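Local coordinates for protein oxidoreductase (Methanosarcina mazei, PDB 3KA7) that binds flavin-adenine dinucleotide and is probably an oxidoreductase of the flavin-containing amine oxidase family, at residues 17-21 with 68-73; 35-39 with 374-378; 49-54 with 282-286; 219-224 with 256-260. All coordinates share one frame; numbering follows the deposited sequence.

Contact 1. Residues 17-21 with 68-73; sequences ARLSK and FLKEVE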
# COMPACT_ATOMS: atom_id res chain seq x y z
N ALA A 17 -4.20 13.98 -13.06
CA ALA A 17 -3.03 14.84 -13.28
C ALA A 17 -2.41 14.58 -14.65
O ALA A 17 -2.16 15.52 -15.42
CB ALA A 17 -2.00 14.67 -12.17
N ARG A 18 -2.18 13.31 -14.98
CA ARG A 18 -1.59 12.97 -16.28
C ARG A 18 -2.52 13.28 -17.45
O ARG A 18 -2.08 13.81 -18.48
CB ARG A 18 -1.15 11.50 -16.32
CG ARG A 18 -0.53 11.09 -17.67
CD ARG A 18 0.86 11.68 -17.82
NE ARG A 18 1.32 11.63 -19.21
CZ ARG A 18 1.05 12.57 -20.12
NH1 ARG A 18 0.32 13.64 -19.79
NH2 ARG A 18 1.50 12.44 -21.36
N LEU A 19 -3.80 12.94 -17.32
CA LEU A 19 -4.75 13.18 -18.42
C LEU A 19 -4.95 14.67 -18.71
O LEU A 19 -5.08 15.07 -19.87
CB LEU A 19 -6.11 12.54 -18.14
CG LEU A 19 -6.12 11.02 -18.20
CD1 LEU A 19 -7.44 10.51 -17.64
CD2 LEU A 19 -5.88 10.51 -19.63
N SER A 20 -4.98 15.48 -17.66
CA SER A 20 -5.14 16.93 -17.86
C SER A 20 -3.90 17.54 -18.51
O SER A 20 -4.00 18.42 -19.37
CB SER A 20 -5.49 17.63 -16.54
OG SER A 20 -4.43 17.58 -15.61
N LYS A 21 -2.73 17.08 -18.10
CA LYS A 21 -1.50 17.53 -18.74
C LYS A 21 -1.46 17.10 -20.20
O LYS A 21 -0.93 17.80 -21.07
CB LYS A 21 -0.31 16.93 -18.01
CG LYS A 21 1.02 17.54 -18.40
CD LYS A 21 2.15 16.83 -17.70
CE LYS A 21 3.45 17.06 -18.43
NZ LYS A 21 3.77 18.50 -18.49
N PHE A 68 6.37 9.31 -11.39
CA PHE A 68 5.10 9.85 -11.90
C PHE A 68 4.94 11.32 -11.51
O PHE A 68 4.57 12.17 -12.34
CB PHE A 68 3.92 9.05 -11.33
CG PHE A 68 2.67 9.09 -12.19
CD1 PHE A 68 2.24 7.95 -12.87
CD2 PHE A 68 1.92 10.26 -12.30
CE1 PHE A 68 1.07 7.98 -13.64
CE2 PHE A 68 0.76 10.29 -13.07
CZ PHE A 68 0.34 9.14 -13.75
N LEU A 69 5.21 11.62 -10.25
CA LEU A 69 5.10 12.99 -9.75
C LEU A 69 6.01 13.95 -10.52
O LEU A 69 5.59 15.05 -10.87
CB LEU A 69 5.41 13.03 -8.25
CG LEU A 69 4.36 12.34 -7.36
CD1 LEU A 69 4.79 12.29 -5.88
CD2 LEU A 69 3.04 13.05 -7.49
N LYS A 70 7.25 13.55 -10.78
CA LYS A 70 8.12 14.38 -11.63
C LYS A 70 7.59 14.51 -13.07
O LYS A 70 7.70 15.58 -13.69
CB LYS A 70 9.55 13.84 -11.63
CG LYS A 70 10.26 13.95 -10.30
CD LYS A 70 11.74 13.56 -10.44
CE LYS A 70 12.50 13.74 -9.14
NZ LYS A 70 13.90 13.22 -9.26
N GLU A 71 7.03 13.43 -13.60
CA GLU A 71 6.51 13.46 -14.97
C GLU A 71 5.35 14.44 -15.17
O GLU A 71 5.20 15.02 -16.26
CB GLU A 71 6.09 12.06 -15.41
CG GLU A 71 7.29 11.14 -15.61
CD GLU A 71 6.91 9.73 -16.00
OE1 GLU A 71 5.80 9.27 -15.63
OE2 GLU A 71 7.72 9.06 -16.67
N VAL A 72 4.53 14.61 -14.14
CA VAL A 72 3.40 15.55 -14.20
C VAL A 72 3.77 16.89 -13.57
O VAL A 72 2.93 17.77 -13.38
CB VAL A 72 2.11 14.97 -13.58
CG1 VAL A 72 1.65 13.73 -14.36
CG2 VAL A 72 2.29 14.67 -12.10
N GLU A 73 5.05 17.03 -13.23
CA GLU A 73 5.56 18.27 -12.65
C GLU A 73 4.90 18.63 -11.34
O GLU A 73 4.68 19.81 -11.04
CB GLU A 73 5.42 19.43 -13.64
CG GLU A 73 6.35 19.33 -14.82
CD GLU A 73 6.24 20.53 -15.74
OE1 GLU A 73 5.28 20.58 -16.53
OE2 GLU A 73 7.12 21.41 -15.66
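Val72 packs against Ala17 and Arg18 where the end of helix 64-71 meets helix 10-21. Helix 10-21 follows strand 2-6 and belongs to the Rossmann-type FAD-binding fold. Helix 64-71 ends here in a Schellman motif, with Glu73 as its C-prime residue at positive phi. Glu73 N reaches Lys70 O, and Ala74 N reaches Leu69 O.

The packed part is apolar. Val72 CG1 lies 3.8 Å from Arg18 CA, so one methyl rests directly on the backbone of helix 10-21. The other methyl, CG2, faces Ala17 CB at 4.3 Å. Phe68 adds the far end of its ring: CZ comes 3.8 Å from Arg18 CB and meets it obliquely. Arg18 takes part through its aliphatic chain, CB against the Phe68 ring and CD near Val72 CG1. Its chain bends at chi2 (73°), and the guanidinium leads away from helix 64-71. Helix 195-208 packs on Ala17 through Leu202, Val205 and Ile206. Helix 408-421 does the same for Phe68 through Val416 and Met417. The buried part is thus shared among four helices.

The other side is looser and faces solvent. Lys21, Glu71 and Glu73 are exposed there. The aliphatic part of Lys21 runs across the helix end, with CD 3.9 Å from Val72 CA and CE 3.5 Å from Glu71 O. Lys21 and Glu73 cross at about a right angle. Lys21 stays extended until its last torsion, where chi4 (60°) turns the amino group. There Lys21 NZ meets Glu73 OE1 at 3.2 Å, in a salt bridge whose hydrogen bond is weak.

Contact 2. Residues 35-39 with 374-378; sequences TGGRF and WPVNR. With FAD (flavin-adenine dinucleotide), chain B.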
# COMPACT_ATOMS: atom_id res chain seq x y z
N THR A 35 -10.57 14.66 -0.70
CA THR A 35 -9.93 13.80 -1.68
C THR A 35 -8.84 12.98 -0.98
O THR A 35 -8.42 13.30 0.15
CB THR A 35 -9.23 14.63 -2.76
OG1 THR A 35 -8.31 15.52 -2.12
CG2 THR A 35 -10.26 15.45 -3.58
N GLY A 36 -8.36 11.94 -1.65
CA GLY A 36 -7.18 11.24 -1.17
C GLY A 36 -7.44 9.78 -0.84
O GLY A 36 -6.50 8.98 -0.80
N GLY A 37 -8.71 9.43 -0.62
CA GLY A 37 -9.05 8.05 -0.30
C GLY A 37 -8.22 7.56 0.88
O GLY A 37 -8.14 8.23 1.91
N ARG A 38 -7.60 6.39 0.73
CA ARG A 38 -6.80 5.81 1.81
C ARG A 38 -5.36 6.33 1.85
O ARG A 38 -4.49 5.72 2.47
CB ARG A 38 -6.83 4.28 1.72
CG ARG A 38 -8.21 3.70 2.08
CD ARG A 38 -8.32 2.20 1.74
NE ARG A 38 -8.46 2.03 0.30
CZ ARG A 38 -7.80 1.13 -0.41
NH1 ARG A 38 -6.94 0.30 0.18
NH2 ARG A 38 -7.96 1.09 -1.73
N PHE A 39 -5.12 7.47 1.21
CA PHE A 39 -3.78 8.06 1.16
C PHE A 39 -3.81 9.56 1.43
O PHE A 39 -3.30 10.36 0.63
CB PHE A 39 -3.15 7.81 -0.21
CG PHE A 39 -1.62 7.87 -0.21
CD1 PHE A 39 -0.88 6.76 0.11
CD2 PHE A 39 -0.96 9.03 -0.57
CE1 PHE A 39 0.52 6.80 0.10
CE2 PHE A 39 0.43 9.09 -0.59
CZ PHE A 39 1.17 7.97 -0.25
N TRP A 374 -13.01 -1.31 2.54
CA TRP A 374 -12.04 -0.25 2.81
C TRP A 374 -10.82 -0.94 3.41
O TRP A 374 -10.56 -0.86 4.61
CB TRP A 374 -12.65 0.76 3.80
CG TRP A 374 -12.00 2.14 3.89
CD1 TRP A 374 -11.34 2.66 4.96
CD2 TRP A 374 -12.00 3.17 2.88
NE1 TRP A 374 -10.92 3.94 4.69
CE2 TRP A 374 -11.31 4.28 3.42
CE3 TRP A 374 -12.50 3.26 1.58
CZ2 TRP A 374 -11.12 5.47 2.71
CZ3 TRP A 374 -12.31 4.44 0.87
CH2 TRP A 374 -11.62 5.52 1.43
N PRO A 375 -10.09 -1.68 2.56
CA PRO A 375 -9.08 -2.63 3.01
C PRO A 375 -7.68 -2.04 2.99
O PRO A 375 -7.50 -0.86 2.73
CB PRO A 375 -9.15 -3.70 1.93
CG PRO A 375 -9.43 -2.89 0.67
CD PRO A 375 -10.30 -1.74 1.10
N VAL A 376 -6.69 -2.88 3.27
CA VAL A 376 -5.32 -2.49 2.99
C VAL A 376 -5.10 -2.40 1.48
O VAL A 376 -4.70 -1.34 1.00
CB VAL A 376 -4.29 -3.42 3.64
CG1 VAL A 376 -2.90 -3.03 3.17
CG2 VAL A 376 -4.41 -3.32 5.17
N ASN A 377 -5.35 -3.48 0.74
CA ASN A 377 -5.41 -3.45 -0.74
C ASN A 377 -6.69 -4.13 -1.21
O ASN A 377 -7.10 -5.10 -0.61
CB ASN A 377 -4.27 -4.25 -1.37
CG ASN A 377 -2.92 -3.55 -1.28
OD1 ASN A 377 -2.82 -2.34 -1.01
ND2 ASN A 377 -1.86 -4.32 -1.50
N ARG A 378 -7.30 -3.64 -2.28
CA ARG A 378 -8.51 -4.28 -2.83
C ARG A 378 -8.24 -5.63 -3.47
O ARG A 378 -9.14 -6.49 -3.55
CB ARG A 378 -9.22 -3.31 -3.80
CG ARG A 378 -9.70 -2.06 -3.09
CD ARG A 378 -10.81 -1.34 -3.87
NE ARG A 378 -11.50 -0.38 -3.00
CZ ARG A 378 -11.03 0.82 -2.80
NH1 ARG A 378 -9.91 1.15 -3.43
NH2 ARG A 378 -11.64 1.69 -2.00
PA FAD B . -8.66 4.59 -2.81
O1A FAD B . -9.35 3.26 -2.67
O2A FAD B . -7.84 5.06 -1.64
O5B FAD B . -9.75 5.72 -3.16
C5B FAD B . -10.98 5.35 -3.78
C4B FAD B . -11.83 6.61 -3.70
O4B FAD B . -13.07 6.44 -4.37
C3B FAD B . -12.14 6.98 -2.25
O3B FAD B . -11.73 8.32 -1.98
C2B FAD B . -13.66 6.83 -2.15
O2B FAD B . -14.25 7.75 -1.25
C1B FAD B . -14.11 7.04 -3.59
N9A FAD B . -15.37 6.38 -3.96
C8A FAD B . -15.82 5.11 -3.65
N7A FAD B . -17.01 4.92 -4.27
C5A FAD B . -17.31 6.06 -4.96
C6A FAD B . -18.39 6.43 -5.74
N6A FAD B . -19.35 5.55 -6.03
N1A FAD B . -18.40 7.68 -6.32
C2A FAD B . -17.36 8.57 -6.13
N3A FAD B . -16.29 8.20 -5.35
C4A FAD B . -16.28 6.97 -4.78
N1 FAD B . 0.63 2.23 0.78
C2 FAD B . 1.94 2.67 0.69
O2 FAD B . 2.45 2.87 -0.42
N3 FAD B . 2.68 2.86 1.85
C4 FAD B . 2.12 2.61 3.09
O4 FAD B . 2.77 2.77 4.13
C4X FAD B . 0.81 2.15 3.19
N5 FAD B . 0.25 1.88 4.43
C5X FAD B . -1.06 1.45 4.50
C6 FAD B . -1.64 1.18 5.74
C7 FAD B . -2.97 0.77 5.82
C7M FAD B . -3.57 0.48 7.18
C8 FAD B . -3.70 0.61 4.65
C8M FAD B . -5.13 0.15 4.70
C9 FAD B . -3.12 0.86 3.41
C9A FAD B . -1.80 1.29 3.33
N10 FAD B . -1.22 1.54 2.10
C10 FAD B . 0.08 1.98 2.02
C1' FAD B . -1.96 1.28 0.82
C2' FAD B . -2.50 2.62 0.30
O2' FAD B . -3.11 3.33 1.37
C3' FAD B . -3.52 2.33 -0.81
O3' FAD B . -2.97 1.37 -1.71
C4' FAD B . -3.94 3.54 -1.64
O4' FAD B . -4.30 4.64 -0.83
C5' FAD B . -5.17 3.12 -2.43
O5' FAD B . -5.40 4.10 -3.41
P FAD B . -6.45 3.84 -4.57
O1P FAD B . -5.94 4.49 -5.84
O2P FAD B . -6.81 2.38 -4.70
O3P FAD B . -7.78 4.65 -4.16
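Arg38 runs between Trp374 and the FAD pyrophosphate. Its CB lies 3.6 Å from FAD O2A. Arg38 CG then sits over one face of Trp374, 3.7 Å from the centroid of the six-membered ring, in a CH-pi contact. Arg38 CD passes on to Pro375 O at 3.3 Å. A bend at chi3 (-75°) turns the guanidinium away from the indole and toward the phosphate. NE makes a weak bond to FAD O1A. At the tip, Arg38 NH2 donates to FAD O1A at 2.7 Å, and Arg38 NH1 donates to Pro375 O at 2.9 Å from above the carbonyl plane. Asp399 forms a salt bridge with NH1.

Gly36 to Phe39 form a type II' beta turn in the FAD-binding fold, and Arg38 N donates straight to FAD O2A at 2.7 Å. A side chain on Gly37 would run into that same oxygen. Replacing Arg38 with a leucine would probably leave FAD O1A with less compensation for its charge and Asp399 without its cationic mate.

The guanidinium lies between FAD C5' on one face and Pro375 CD on the other. Arg378 also points its guanidinium at FAD O1A, with one weak bond and another modelled too short to trust.

Contact 3. Residues 49-54 with 282-286; sequences LSSGAF and IKICL. With FAD (flavin-adenine dinucleotide), chain B.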
# COMPACT_ATOMS: atom_id res chain seq x y z
N LEU A 49 -2.57 12.09 11.54
CA LEU A 49 -2.69 10.66 11.27
C LEU A 49 -3.05 10.53 9.79
O LEU A 49 -2.98 11.50 9.03
CB LEU A 49 -3.76 10.03 12.17
CG LEU A 49 -3.57 10.23 13.69
CD1 LEU A 49 -4.61 9.42 14.52
CD2 LEU A 49 -2.14 9.87 14.09
N SER A 50 -3.44 9.33 9.36
CA SER A 50 -3.78 9.16 7.96
C SER A 50 -5.04 8.34 7.80
O SER A 50 -5.49 7.67 8.74
CB SER A 50 -2.65 8.47 7.19
OG SER A 50 -2.69 7.07 7.39
N SER A 51 -5.61 8.42 6.61
CA SER A 51 -6.78 7.63 6.25
C SER A 51 -6.42 6.19 5.85
O SER A 51 -7.29 5.41 5.46
CB SER A 51 -7.48 8.30 5.07
OG SER A 51 -6.55 8.49 4.03
N GLY A 52 -5.15 5.85 5.94
CA GLY A 52 -4.70 4.51 5.59
C GLY A 52 -3.19 4.45 5.68
O GLY A 52 -2.63 4.10 6.73
N ALA A 53 -2.53 4.78 4.57
CA ALA A 53 -1.08 4.63 4.41
C ALA A 53 -0.25 5.30 5.52
O ALA A 53 -0.62 6.34 6.05
CB ALA A 53 -0.66 5.15 3.04
N PHE A 54 0.88 4.69 5.83
CA PHE A 54 1.69 5.11 6.96
C PHE A 54 2.60 6.27 6.57
O PHE A 54 3.76 6.32 7.00
CB PHE A 54 2.54 3.93 7.46
CG PHE A 54 1.81 2.94 8.34
CD1 PHE A 54 2.35 2.58 9.57
CD2 PHE A 54 0.63 2.35 7.95
CE1 PHE A 54 1.71 1.65 10.39
CE2 PHE A 54 -0.02 1.42 8.77
CZ PHE A 54 0.52 1.08 9.98
N ILE A 282 -4.60 -4.08 10.82
CA ILE A 282 -4.92 -3.13 11.88
C ILE A 282 -3.72 -2.22 12.13
O ILE A 282 -2.60 -2.69 12.23
CB ILE A 282 -5.27 -3.84 13.17
CG1 ILE A 282 -6.58 -4.61 13.03
CG2 ILE A 282 -5.36 -2.82 14.31
CD1 ILE A 282 -6.69 -5.75 14.02
N LYS A 283 -3.99 -0.92 12.20
CA LYS A 283 -2.99 0.11 12.44
C LYS A 283 -3.20 0.67 13.85
O LYS A 283 -4.30 1.09 14.19
CB LYS A 283 -3.16 1.22 11.40
CG LYS A 283 -2.31 2.46 11.66
CD LYS A 283 -2.39 3.49 10.52
CE LYS A 283 -3.82 3.69 10.03
NZ LYS A 283 -3.88 4.87 9.11
N ILE A 284 -2.14 0.65 14.66
CA ILE A 284 -2.19 1.24 15.99
C ILE A 284 -1.29 2.46 16.00
O ILE A 284 -0.09 2.35 15.78
CB ILE A 284 -1.73 0.23 17.07
CG1 ILE A 284 -2.63 -1.01 17.06
CG2 ILE A 284 -1.69 0.90 18.46
CD1 ILE A 284 -2.17 -2.10 18.01
N CYS A 285 -1.88 3.63 16.26
CA CYS A 285 -1.13 4.89 16.29
C CYS A 285 -0.81 5.26 17.73
O CYS A 285 -1.71 5.26 18.57
CB CYS A 285 -1.95 6.01 15.65
SG CYS A 285 -2.37 5.68 13.90
N LEU A 286 0.46 5.56 18.01
CA LEU A 286 0.90 5.88 19.37
C LEU A 286 1.30 7.33 19.44
O LEU A 286 1.95 7.85 18.53
CB LEU A 286 2.10 5.01 19.76
CG LEU A 286 1.96 3.50 19.56
CD1 LEU A 286 3.25 2.78 19.95
CD2 LEU A 286 0.77 2.92 20.34
PA FAD B . -8.66 4.59 -2.81
O1A FAD B . -9.35 3.26 -2.67
O2A FAD B . -7.84 5.06 -1.64
O5B FAD B . -9.75 5.72 -3.16
C5B FAD B . -10.98 5.35 -3.78
C4B FAD B . -11.83 6.61 -3.70
O4B FAD B . -13.07 6.44 -4.37
C3B FAD B . -12.14 6.98 -2.25
O3B FAD B . -11.73 8.32 -1.98
C2B FAD B . -13.66 6.83 -2.15
O2B FAD B . -14.25 7.75 -1.25
C1B FAD B . -14.11 7.04 -3.59
N9A FAD B . -15.37 6.38 -3.96
C8A FAD B . -15.82 5.11 -3.65
N7A FAD B . -17.01 4.92 -4.27
C5A FAD B . -17.31 6.06 -4.96
C6A FAD B . -18.39 6.43 -5.74
N6A FAD B . -19.35 5.55 -6.03
N1A FAD B . -18.40 7.68 -6.32
C2A FAD B . -17.36 8.57 -6.13
N3A FAD B . -16.29 8.20 -5.35
C4A FAD B . -16.28 6.97 -4.78
N1 FAD B . 0.63 2.23 0.78
C2 FAD B . 1.94 2.67 0.69
O2 FAD B . 2.45 2.87 -0.42
N3 FAD B . 2.68 2.86 1.85
C4 FAD B . 2.12 2.61 3.09
O4 FAD B . 2.77 2.77 4.13
C4X FAD B . 0.81 2.15 3.19
N5 FAD B . 0.25 1.88 4.43
C5X FAD B . -1.06 1.45 4.50
C6 FAD B . -1.64 1.18 5.74
C7 FAD B . -2.97 0.77 5.82
C7M FAD B . -3.57 0.48 7.18
C8 FAD B . -3.70 0.61 4.65
C8M FAD B . -5.13 0.15 4.70
C9 FAD B . -3.12 0.86 3.41
C9A FAD B . -1.80 1.29 3.33
N10 FAD B . -1.22 1.54 2.10
C10 FAD B . 0.08 1.98 2.02
C1' FAD B . -1.96 1.28 0.82
C2' FAD B . -2.50 2.62 0.30
O2' FAD B . -3.11 3.33 1.37
C3' FAD B . -3.52 2.33 -0.81
O3' FAD B . -2.97 1.37 -1.71
C4' FAD B . -3.94 3.54 -1.64
O4' FAD B . -4.30 4.64 -0.83
C5' FAD B . -5.17 3.12 -2.43
O5' FAD B . -5.40 4.10 -3.41
P FAD B . -6.45 3.84 -4.57
O1P FAD B . -5.94 4.49 -5.84
O2P FAD B . -6.81 2.38 -4.70
O3P FAD B . -7.78 4.65 -4.16
O HOH W 1 -3.21 6.84 10.97
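Lys283 and Phe54 slide past each other in opposite directions. The aliphatic part of Lys283 runs beside the outer end of the ring. Its CG lies 3.6 Å from Phe54 CZ, an oblique approach to the ring. Lys283 leaves strand 280-288 with CG opposite its own backbone N (chi1 171°), and a bend at chi3 (44°) carries the amino group beyond the ring to the loop after strand 47-50.

There Lys283 NZ donates to Gly52 O at 2.8 Å, with the donor tilted 31° from the carbonyl plane. It also makes a weaker bond to Ser50 O. A water accepts from Lys283 NZ and from Ser50 N, bridging the two segments. Tyr370 OH is a further, weak partner of the amine. Several oxygens thus grip this buried amine.

Ser50 OG shapes the loop that receives the lysine. It accepts from Gly52 N at 3.1 Å, forming an ST turn, and donates to Ala53 O at 2.6 Å. Farther along strand 280-288, Cys285 CB meets Leu49 CD2 in a looser apolar contact.

The ring of Phe54 has FAD C6 at its edge, near its plane. Trp161 meets Phe54 edge-to-face. Phe54 N donates to FAD O4 at 3.2 Å, and Ala53 CA lies 3.1 Å from FAD N5. Lys283, from strand 280-288 of the mixed sheet, thus holds by hydrogen bonds the loop that lines the isoalloxazine pocket of this FAD-binding fold.

Contact 4. Residues 219-224 with 256-260; sequences VSKILI and LCSEA. With FAD (flavin-adenine dinucleotide), chain B.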
# COMPACT_ATOMS: atom_id res chain seq x y z
N VAL A 219 -20.85 8.70 -7.53
CA VAL A 219 -21.16 8.14 -8.83
C VAL A 219 -22.04 6.91 -8.62
O VAL A 219 -21.70 6.02 -7.84
CB VAL A 219 -19.87 7.79 -9.60
CG1 VAL A 219 -20.18 7.06 -10.91
CG2 VAL A 219 -19.05 9.06 -9.87
N SER A 220 -23.20 6.88 -9.28
CA SER A 220 -24.16 5.78 -9.09
C SER A 220 -24.25 4.84 -10.28
O SER A 220 -24.80 3.74 -10.18
CB SER A 220 -25.55 6.35 -8.78
OG SER A 220 -25.94 7.28 -9.77
N LYS A 221 -23.71 5.24 -11.42
CA LYS A 221 -23.80 4.42 -12.61
C LYS A 221 -22.75 4.80 -13.64
O LYS A 221 -22.41 5.98 -13.79
CB LYS A 221 -25.21 4.51 -13.21
CG LYS A 221 -25.41 3.68 -14.46
CD LYS A 221 -26.85 3.76 -14.98
CE LYS A 221 -26.96 3.09 -16.34
NZ LYS A 221 -28.37 2.90 -16.80
N ILE A 222 -22.23 3.80 -14.34
CA ILE A 222 -21.41 4.04 -15.52
C ILE A 222 -22.28 3.79 -16.75
O ILE A 222 -22.84 2.69 -16.91
CB ILE A 222 -20.16 3.14 -15.55
CG1 ILE A 222 -19.23 3.49 -14.38
CG2 ILE A 222 -19.42 3.27 -16.88
CD1 ILE A 222 -18.06 2.49 -14.18
N LEU A 223 -22.42 4.80 -17.60
CA LEU A 223 -23.25 4.66 -18.80
C LEU A 223 -22.46 3.98 -19.90
O LEU A 223 -21.34 4.39 -20.22
CB LEU A 223 -23.72 6.02 -19.28
CG LEU A 223 -24.36 6.94 -18.25
CD1 LEU A 223 -24.49 8.33 -18.84
CD2 LEU A 223 -25.71 6.40 -17.81
N ILE A 224 -23.04 2.93 -20.47
CA ILE A 224 -22.42 2.16 -21.53
C ILE A 224 -23.34 2.18 -22.74
O ILE A 224 -24.54 1.91 -22.62
CB ILE A 224 -22.22 0.70 -21.11
CG1 ILE A 224 -21.34 0.61 -19.86
CG2 ILE A 224 -21.62 -0.10 -22.26
CD1 ILE A 224 -19.90 0.95 -20.12
N LEU A 256 -21.26 -0.79 -10.69
CA LEU A 256 -21.66 0.43 -11.41
C LEU A 256 -22.06 0.15 -12.87
O LEU A 256 -22.75 0.95 -13.49
CB LEU A 256 -20.54 1.48 -11.38
CG LEU A 256 -20.22 2.20 -10.06
CD1 LEU A 256 -19.08 3.22 -10.24
CD2 LEU A 256 -21.44 2.89 -9.51
N CYS A 257 -21.60 -0.98 -13.41
CA CYS A 257 -21.85 -1.38 -14.80
C CYS A 257 -22.92 -2.47 -14.87
O CYS A 257 -23.07 -3.14 -15.90
CB CYS A 257 -20.58 -1.96 -15.43
SG CYS A 257 -19.25 -0.79 -15.70
N SER A 258 -23.63 -2.67 -13.76
CA SER A 258 -24.45 -3.87 -13.62
C SER A 258 -25.47 -4.05 -14.74
O SER A 258 -25.73 -5.18 -15.16
CB SER A 258 -25.11 -3.91 -12.24
OG SER A 258 -25.88 -2.76 -11.99
N GLU A 259 -26.04 -2.95 -15.21
CA GLU A 259 -27.07 -3.00 -16.26
C GLU A 259 -26.54 -3.39 -17.63
O GLU A 259 -27.30 -3.81 -18.52
CB GLU A 259 -27.77 -1.65 -16.36
CG GLU A 259 -28.85 -1.44 -15.33
CD GLU A 259 -29.45 -0.06 -15.40
OE1 GLU A 259 -28.78 0.92 -15.01
OE2 GLU A 259 -30.60 0.06 -15.86
N ALA A 260 -25.22 -3.28 -17.81
CA ALA A 260 -24.62 -3.53 -19.11
C ALA A 260 -23.88 -4.86 -19.18
O ALA A 260 -23.59 -5.37 -20.26
CB ALA A 260 -23.70 -2.38 -19.50
PA FAD B . -8.66 4.59 -2.81
O1A FAD B . -9.35 3.26 -2.67
O2A FAD B . -7.84 5.06 -1.64
O5B FAD B . -9.75 5.72 -3.16
C5B FAD B . -10.98 5.35 -3.78
C4B FAD B . -11.83 6.61 -3.70
O4B FAD B . -13.07 6.44 -4.37
C3B FAD B . -12.14 6.98 -2.25
O3B FAD B . -11.73 8.32 -1.98
C2B FAD B . -13.66 6.83 -2.15
O2B FAD B . -14.25 7.75 -1.25
C1B FAD B . -14.11 7.04 -3.59
N9A FAD B . -15.37 6.38 -3.96
C8A FAD B . -15.82 5.11 -3.65
N7A FAD B . -17.01 4.92 -4.27
C5A FAD B . -17.31 6.06 -4.96
C6A FAD B . -18.39 6.43 -5.74
N6A FAD B . -19.35 5.55 -6.03
N1A FAD B . -18.40 7.68 -6.32
C2A FAD B . -17.36 8.57 -6.13
N3A FAD B . -16.29 8.20 -5.35
C4A FAD B . -16.28 6.97 -4.78
N1 FAD B . 0.63 2.23 0.78
C2 FAD B . 1.94 2.67 0.69
O2 FAD B . 2.45 2.87 -0.42
N3 FAD B . 2.68 2.86 1.85
C4 FAD B . 2.12 2.61 3.09
O4 FAD B . 2.77 2.77 4.13
C4X FAD B . 0.81 2.15 3.19
N5 FAD B . 0.25 1.88 4.43
C5X FAD B . -1.06 1.45 4.50
C6 FAD B . -1.64 1.18 5.74
C7 FAD B . -2.97 0.77 5.82
C7M FAD B . -3.57 0.48 7.18
C8 FAD B . -3.70 0.61 4.65
C8M FAD B . -5.13 0.15 4.70
C9 FAD B . -3.12 0.86 3.41
C9A FAD B . -1.80 1.29 3.33
N10 FAD B . -1.22 1.54 2.10
C10 FAD B . 0.08 1.98 2.02
C1' FAD B . -1.96 1.28 0.82
C2' FAD B . -2.50 2.62 0.30
O2' FAD B . -3.11 3.33 1.37
C3' FAD B . -3.52 2.33 -0.81
O3' FAD B . -2.97 1.37 -1.71
C4' FAD B . -3.94 3.54 -1.64
O4' FAD B . -4.30 4.64 -0.83
C5' FAD B . -5.17 3.12 -2.43
O5' FAD B . -5.40 4.10 -3.41
P FAD B . -6.45 3.84 -4.57
O1P FAD B . -5.94 4.49 -5.84
O2P FAD B . -6.81 2.38 -4.70
O3P FAD B . -7.78 4.65 -4.16
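Ile222 N donates to Leu256 O almost without a bend, at 3.0 Å and 179°, although 256-260 is no strand. The donor stands above the carbonyl plane, 42° out of it. This bond ties strand 219-225 to segment 256-260.

Leu256 packs against the strand through both methyls. Leu256 CD2 reaches the backbone at Ser220 C, 3.5 Å away, while Leu256 CD1 faces Val219 CG1 at 4.1 Å. Ile222 crosses Leu256 at about a right angle. Ile222 CG1 meets Leu256 CB, and Ile222 CD1 touches Cys257 SG at 3.8 Å. Farther along, Ala260 CB rests on Ile224 CB at 3.8 Å. Phe391 also packs on Cys257, Ile224 and Ala260.

Lys221 starts away from the loop, but its fully extended chain returns to it. Lys221 NZ forms a salt bridge with Glu259 OE1 at 2.7 Å, approaching from above the carboxylate plane. A methionine in place of Lys221 would probably leave the Glu259 carboxylate without its cationic mate and freer to turn.

At the start of the strand, Val219 N donates to FAD N1A at 2.9 Å and Val219 O accepts from FAD N6A. This backbone pair reads the adenine edge, as in the adenine pocket of a Rossmann-type FAD-binding domain.

Contacts 2, 3 and 4 line up along the extended FAD. Val219 of contact 4 meets the adenine, contact 2 the pyrophosphate and the dimethylbenzene edge of the flavin, and contact 3 the flavin near N5 and O4. The centres of contacts 3 and 4 are about 33 Å apart, with contact 2 about 12 Å from contact 3 and about 22 Å from contact 4. Contacts 2 and 3 touch: Ser51 OG lies 2.7 Å from Gly37 O, and Ala53 N lies 3.0 Å from Arg38 O, both probable hydrogen bonds. Contact 1 stands apart. Its nearest atoms are about 8 Å from contact 2, and the Phe68 side chain is about 11 Å from FAD.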